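Side-chain contacts in MAR1 Ribonuclease (Caenorhabditis elegans, PDB 2B34), which is probably a hydrolase of the isochorismatase family and carries the name of a ribonuclease: residues 47-52 with 177-182; 160-165 with 182-187. All blocks are in the same frame, centred on the assembly; numbering follows the deposited sequence.

Contact 1: 47-52 with 177-182; sequences ARILSI and FKEVQK
Ile49 and Val180 meet methyl to methyl at an oblique angle, Ile49 CG2 lying 3.8 Å from Val180 CG1. Both side chains set out toward the opposite segment. Val180 CG1 stands anti to its own carbonyl carbon (chi1 -60°), which carries this one methyl to both partners on the other segment. Leu50 is the second: its side chain runs at about a right angle to Val180, and its CD2 comes within 4.1 Å of the same CG1. Glu179 flanks the apolar patch. Its chain, extended beyond CG, slants across Ile49, setting the carboxylate OE2 3.4 Å from Ile49 CD1, a contact without a hydrogen bond. The guanidinium of Arg48 stays well apart from this carboxylate, with NH2 6.9 Å from Glu179 OE2; Arg48 instead pairs with Asp45. Helix 161-169 adds Leu168, on which Leu50 packs. The backbone leaves the helix at Leu50: Ile52 N bonds to Ala47 O at 2.8 Å, and a weaker bond joins Ser51 N to Arg48 O. With Ser51 at positive phi (59°) as the C-prime residue, this is a Schellman motif ending helix 33-49, whose last turn packs against helix 177-183.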
loop_
_atom_site.group_PDB
_atom_site.type_symbol
_atom_site.label_atom_id
_atom_site.label_comp_id
_atom_site.label_asym_id
_atom_site.label_seq_id
_atom_site.Cartn_x
_atom_site.Cartn_y
_atom_site.Cartn_z
ATOM N N ALA A 47 -17.745 -19.672 13.116
ATOM C CA ALA A 47 -16.894 -20.380 14.077
ATOM C C ALA A 47 -17.659 -21.477 14.832
ATOM O O ALA A 47 -17.137 -22.576 15.033
ATOM C CB ALA A 47 -16.244 -19.401 15.050
ATOM N N ARG A 48 -18.897 -21.181 15.229
ATOM C CA ARG A 48 -19.765 -22.161 15.896
ATOM C C ARG A 48 -20.072 -23.345 14.968
ATOM O O ARG A 48 -19.992 -24.504 15.377
ATOM C CB ARG A 48 -21.062 -21.492 16.375
ATOM C CG ARG A 48 -21.992 -22.393 17.199
ATOM C CD ARG A 48 -23.395 -21.784 17.357
ATOM N NE ARG A 48 -24.090 -21.673 16.074
ATOM C CZ ARG A 48 -24.439 -20.530 15.483
ATOM N NH1 ARG A 48 -24.194 -19.356 16.057
ATOM N NH2 ARG A 48 -25.050 -20.565 14.308
ATOM N N ILE A 49 -20.410 -23.034 13.719
ATOM C CA ILE A 49 -20.714 -24.039 12.697
ATOM C C ILE A 49 -19.523 -24.958 12.440
ATOM O O ILE A 49 -19.678 -26.182 12.360
ATOM C CB ILE A 49 -21.178 -23.370 11.362
ATOM C CG1 ILE A 49 -22.532 -22.662 11.534
ATOM C CG2 ILE A 49 -21.222 -24.377 10.205
ATOM C CD1 ILE A 49 -23.648 -23.535 12.097
ATOM N N LEU A 50 -18.337 -24.364 12.336
ATOM C CA LEU A 50 -17.123 -25.099 11.978
ATOM C C LEU A 50 -16.331 -25.608 13.182
ATOM O O LEU A 50 -15.247 -26.169 13.017
ATOM C CB LEU A 50 -16.232 -24.247 11.066
ATOM C CG LEU A 50 -16.854 -23.774 9.744
ATOM C CD1 LEU A 50 -15.978 -22.723 9.070
ATOM C CD2 LEU A 50 -17.133 -24.939 8.799
ATOM N N SER A 51 -16.886 -25.427 14.381
ATOM C CA SER A 51 -16.255 -25.867 15.638
ATOM C C SER A 51 -14.878 -25.226 15.843
ATOM O O SER A 51 -13.937 -25.879 16.301
ATOM C CB SER A 51 -16.155 -27.400 15.705
ATOM O OG SER A 51 -17.431 -28.008 15.608
ATOM N N ILE A 52 -14.771 -23.948 15.482
ATOM C CA ILE A 52 -13.548 -23.178 15.680
ATOM C C ILE A 52 -13.597 -22.510 17.054
ATOM O O ILE A 52 -14.569 -21.816 17.367
ATOM C CB ILE A 52 -13.363 -22.122 14.561
ATOM C CG1 ILE A 52 -13.058 -22.813 13.230
ATOM C CG2 ILE A 52 -12.274 -21.099 14.918
ATOM C CD1 ILE A 52 -13.250 -21.926 12.013
ATOM N N PHE A 177 -20.551 -26.552 4.032
ATOM C CA PHE A 177 -20.578 -25.435 3.077
ATOM C C PHE A 177 -21.944 -24.752 2.969
ATOM O O PHE A 177 -22.031 -23.525 3.010
ATOM C CB PHE A 177 -20.096 -25.874 1.689
ATOM C CG PHE A 177 -20.366 -24.862 0.608
ATOM C CD1 PHE A 177 -19.564 -23.732 0.477
ATOM C CD2 PHE A 177 -21.431 -25.036 -0.272
ATOM C CE1 PHE A 177 -19.815 -22.790 -0.516
ATOM C CE2 PHE A 177 -21.691 -24.101 -1.268
ATOM C CZ PHE A 177 -20.878 -22.977 -1.392
ATOM N N LYS A 178 -23.000 -25.550 2.821
ATOM C CA LYS A 178 -24.356 -25.010 2.702
ATOM C C LYS A 178 -24.790 -24.234 3.945
ATOM O O LYS A 178 -25.529 -23.253 3.842
ATOM C CB LYS A 178 -25.361 -26.114 2.357
ATOM C CG LYS A 178 -25.430 -26.443 0.870
ATOM C CD LYS A 178 -26.195 -25.365 0.102
ATOM C CE LYS A 178 -25.967 -25.473 -1.394
ATOM N NZ LYS A 178 -26.477 -24.269 -2.111
ATOM N N GLU A 179 -24.311 -24.661 5.110
ATOM C CA GLU A 179 -24.580 -23.943 6.355
ATOM C C GLU A 179 -23.892 -22.579 6.411
ATOM O O GLU A 179 -24.538 -21.577 6.713
ATOM C CB GLU A 179 -24.199 -24.785 7.571
ATOM C CG GLU A 179 -25.229 -25.839 7.923
ATOM C CD GLU A 179 -24.810 -26.685 9.101
ATOM O OE1 GLU A 179 -24.524 -27.884 8.890
ATOM O OE2 GLU A 179 -24.757 -26.152 10.229
ATOM N N VAL A 180 -22.594 -22.543 6.112
ATOM C CA VAL A 180 -21.852 -21.276 6.110
ATOM C C VAL A 180 -22.275 -20.360 4.956
ATOM O O VAL A 180 -22.155 -19.140 5.061
ATOM C CB VAL A 180 -20.297 -21.463 6.156
ATOM C CG1 VAL A 180 -19.876 -22.218 7.416
ATOM C CG2 VAL A 180 -19.766 -22.151 4.904
ATOM N N GLN A 181 -22.786 -20.958 3.875
ATOM C CA GLN A 181 -23.243 -20.206 2.698
ATOM C C GLN A 181 -24.423 -19.294 3.022
ATOM O O GLN A 181 -24.548 -18.213 2.438
ATOM C CB GLN A 181 -23.614 -21.152 1.550
ATOM C CG GLN A 181 -23.606 -20.496 0.169
ATOM C CD GLN A 181 -24.098 -21.418 -0.937
ATOM O OE1 GLN A 181 -24.868 -22.352 -0.694
ATOM N NE2 GLN A 181 -23.662 -21.149 -2.164
ATOM N N LYS A 182 -25.280 -19.738 3.948
ATOM C CA LYS A 182 -26.416 -18.942 4.433
ATOM C C LYS A 182 -25.961 -17.610 5.018
ATOM O O LYS A 182 -26.619 -16.589 4.827
ATOM C CB LYS A 182 -27.224 -19.709 5.497
ATOM C CG LYS A 182 -27.803 -21.053 5.052
ATOM C CD LYS A 182 -28.965 -20.899 4.081
ATOM C CE LYS A 182 -29.464 -22.262 3.603
ATOM N NZ LYS A 182 -30.455 -22.134 2.491
#

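Contact 2: 160-165 with 182-187; sequences TSEATI and KLILTS
Ile184 spreads its branches against Glu162 and Ile165, one helical turn apart. The apolar contacts centre on Ile184 CG2, which lies 3.9 Å from Glu162 CG and 4.1 Å from Ile165 CG1. Ile184 CD1 also reaches Glu162 CG, so two methyls of the isoleucine hold the aliphatic part of the glutamate, whose chain crosses it at about a right angle. Ile165 and Ile184 instead run past each other in opposite directions. Glu162 CG is anti to the backbone N (chi1 -162°) and the chain continues extended, taking the carboxylate beyond the isoleucine. Polar contacts gather at that end. A water donates to Glu162 OE1 at 2.6 Å and accepts from Ser187 OG at 2.8 Å, bridging the segments. Arg139 of the second subunit forms a salt bridge with OE1 and also bonds to Ile184 O, while His112 of that subunit bonds to OE2; the buried carboxylate is thus held through both oxygens. At the start of the helix, O of the N-cap residue Thr160 accepts from both Thr164 N and Thr164 OG1, each at 2.9 Å. Helix 161-169 follows strand 157-159, outermost in this chain's parallel sheet; Ser161 touches strand 128-137, and Ile165 and Leu183 both pack on Ala46 of helix 33-49.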
loop_
_atom_site.group_PDB
_atom_site.type_symbol
_atom_site.label_atom_id
_atom_site.label_comp_id
_atom_site.label_asym_id
_atom_site.label_seq_id
_atom_site.Cartn_x
_atom_site.Cartn_y
_atom_site.Cartn_z
ATOM N N THR A 160 -11.264 -10.157 4.459
ATOM C CA THR A 160 -12.671 -9.807 4.649
ATOM C C THR A 160 -13.467 -11.011 5.139
ATOM O O THR A 160 -13.017 -12.157 5.018
ATOM C CB THR A 160 -13.314 -9.245 3.366
ATOM O OG1 THR A 160 -13.159 -10.186 2.297
ATOM C CG2 THR A 160 -12.673 -7.921 2.971
ATOM N N SER A 161 -14.650 -10.741 5.687
ATOM C CA SER A 161 -15.492 -11.787 6.265
ATOM C C SER A 161 -15.813 -12.912 5.282
ATOM O O SER A 161 -15.650 -14.081 5.619
ATOM C CB SER A 161 -16.777 -11.199 6.856
ATOM O OG SER A 161 -17.503 -10.474 5.882
ATOM N N GLU A 162 -16.250 -12.560 4.072
ATOM C CA GLU A 162 -16.596 -13.572 3.073
ATOM C C GLU A 162 -15.371 -14.349 2.588
ATOM O O GLU A 162 -15.442 -15.568 2.397
ATOM C CB GLU A 162 -17.368 -12.971 1.895
ATOM C CG GLU A 162 -18.111 -14.026 1.086
ATOM C CD GLU A 162 -18.726 -13.483 -0.184
ATOM O OE1 GLU A 162 -19.722 -12.735 -0.100
ATOM O OE2 GLU A 162 -18.224 -13.829 -1.275
ATOM N N ALA A 163 -14.256 -13.642 2.387
ATOM C CA ALA A 163 -12.987 -14.292 2.053
ATOM C C ALA A 163 -12.607 -15.324 3.119
ATOM O O ALA A 163 -12.176 -16.431 2.792
ATOM C CB ALA A 163 -11.879 -13.264 1.888
ATOM N N THR A 164 -12.783 -14.955 4.387
ATOM C CA THR A 164 -12.431 -15.826 5.512
ATOM C C THR A 164 -13.345 -17.053 5.623
ATOM O O THR A 164 -12.849 -18.177 5.747
ATOM C CB THR A 164 -12.384 -15.041 6.847
ATOM O OG1 THR A 164 -11.493 -13.930 6.711
ATOM C CG2 THR A 164 -11.895 -15.917 7.996
ATOM N N ILE A 165 -14.662 -16.840 5.564
ATOM C CA ILE A 165 -15.645 -17.925 5.723
ATOM C C ILE A 165 -15.443 -19.000 4.655
ATOM O O ILE A 165 -15.374 -20.192 4.965
ATOM C CB ILE A 165 -17.123 -17.420 5.632
ATOM C CG1 ILE A 165 -17.394 -16.209 6.538
ATOM C CG2 ILE A 165 -18.110 -18.555 5.917
ATOM C CD1 ILE A 165 -17.085 -16.394 7.993
ATOM N N LYS A 182 -25.280 -19.738 3.948
ATOM C CA LYS A 182 -26.416 -18.942 4.433
ATOM C C LYS A 182 -25.961 -17.610 5.018
ATOM O O LYS A 182 -26.619 -16.589 4.827
ATOM C CB LYS A 182 -27.224 -19.709 5.497
ATOM C CG LYS A 182 -27.803 -21.053 5.052
ATOM C CD LYS A 182 -28.965 -20.899 4.081
ATOM C CE LYS A 182 -29.464 -22.262 3.603
ATOM N NZ LYS A 182 -30.455 -22.134 2.491
ATOM N N LEU A 183 -24.831 -17.635 5.722
ATOM C CA LEU A 183 -24.271 -16.448 6.378
ATOM C C LEU A 183 -23.753 -15.404 5.388
ATOM O O LEU A 183 -23.646 -14.225 5.730
ATOM C CB LEU A 183 -23.139 -16.838 7.341
ATOM C CG LEU A 183 -23.283 -18.079 8.232
ATOM C CD1 LEU A 183 -21.958 -18.396 8.906
ATOM C CD2 LEU A 183 -24.398 -17.915 9.269
ATOM N N ILE A 184 -23.434 -15.845 4.170
ATOM C CA ILE A 184 -22.841 -14.972 3.149
ATOM C C ILE A 184 -23.723 -14.778 1.906
ATOM O O ILE A 184 -23.237 -14.351 0.849
ATOM C CB ILE A 184 -21.429 -15.458 2.718
ATOM C CG1 ILE A 184 -21.495 -16.872 2.126
ATOM C CG2 ILE A 184 -20.440 -15.385 3.891
ATOM C CD1 ILE A 184 -20.575 -17.084 0.963
ATOM N N LEU A 185 -25.018 -15.075 2.040
ATOM C CA LEU A 185 -25.969 -14.934 0.932
ATOM C C LEU A 185 -26.018 -13.501 0.407
ATOM O O LEU A 185 -26.041 -13.274 -0.803
ATOM C CB LEU A 185 -27.368 -15.401 1.353
ATOM C CG LEU A 185 -28.452 -15.485 0.274
ATOM C CD1 LEU A 185 -28.214 -16.676 -0.648
ATOM C CD2 LEU A 185 -29.831 -15.571 0.919
ATOM N N THR A 186 -26.040 -12.543 1.325
ATOM C CA THR A 186 -25.891 -11.141 0.975
ATOM C C THR A 186 -24.473 -10.698 1.339
ATOM O O THR A 186 -23.874 -11.226 2.282
ATOM C CB THR A 186 -26.936 -10.246 1.694
ATOM O OG1 THR A 186 -26.680 -10.236 3.104
ATOM C CG2 THR A 186 -28.356 -10.758 1.442
ATOM N N SER A 187 -23.938 -9.743 0.580
ATOM C CA SER A 187 -22.622 -9.178 0.871
ATOM C C SER A 187 -22.629 -8.478 2.225
ATOM O O SER A 187 -23.607 -7.821 2.587
ATOM C CB SER A 187 -22.201 -8.188 -0.221
ATOM O OG SER A 187 -22.067 -8.835 -1.473
HETATM O O HOH W 1 -19.734 -10.391 -1.115
#

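How the contacts relate
Contacts 1 and 2 use successive parts of one C-terminal element: helix 177-183 leans on the end of helix 33-49 in contact 1, then the chain leaving it lies along the start of helix 161-169 in contact 2. Lys182 belongs to both, and their centres are about 11 Å apart. They join directly where Val180 CB packs 3.6 Å from Ile165 CG2, so the apolar parts of the two contacts are continuous, on the same side of the chain's centre. The environments differ: contact 1 is partly buried and mainly intrachain, although Phe177 reaches Phe87 of the second subunit, whereas contact 2 is buried and lies at the interface with that subunit.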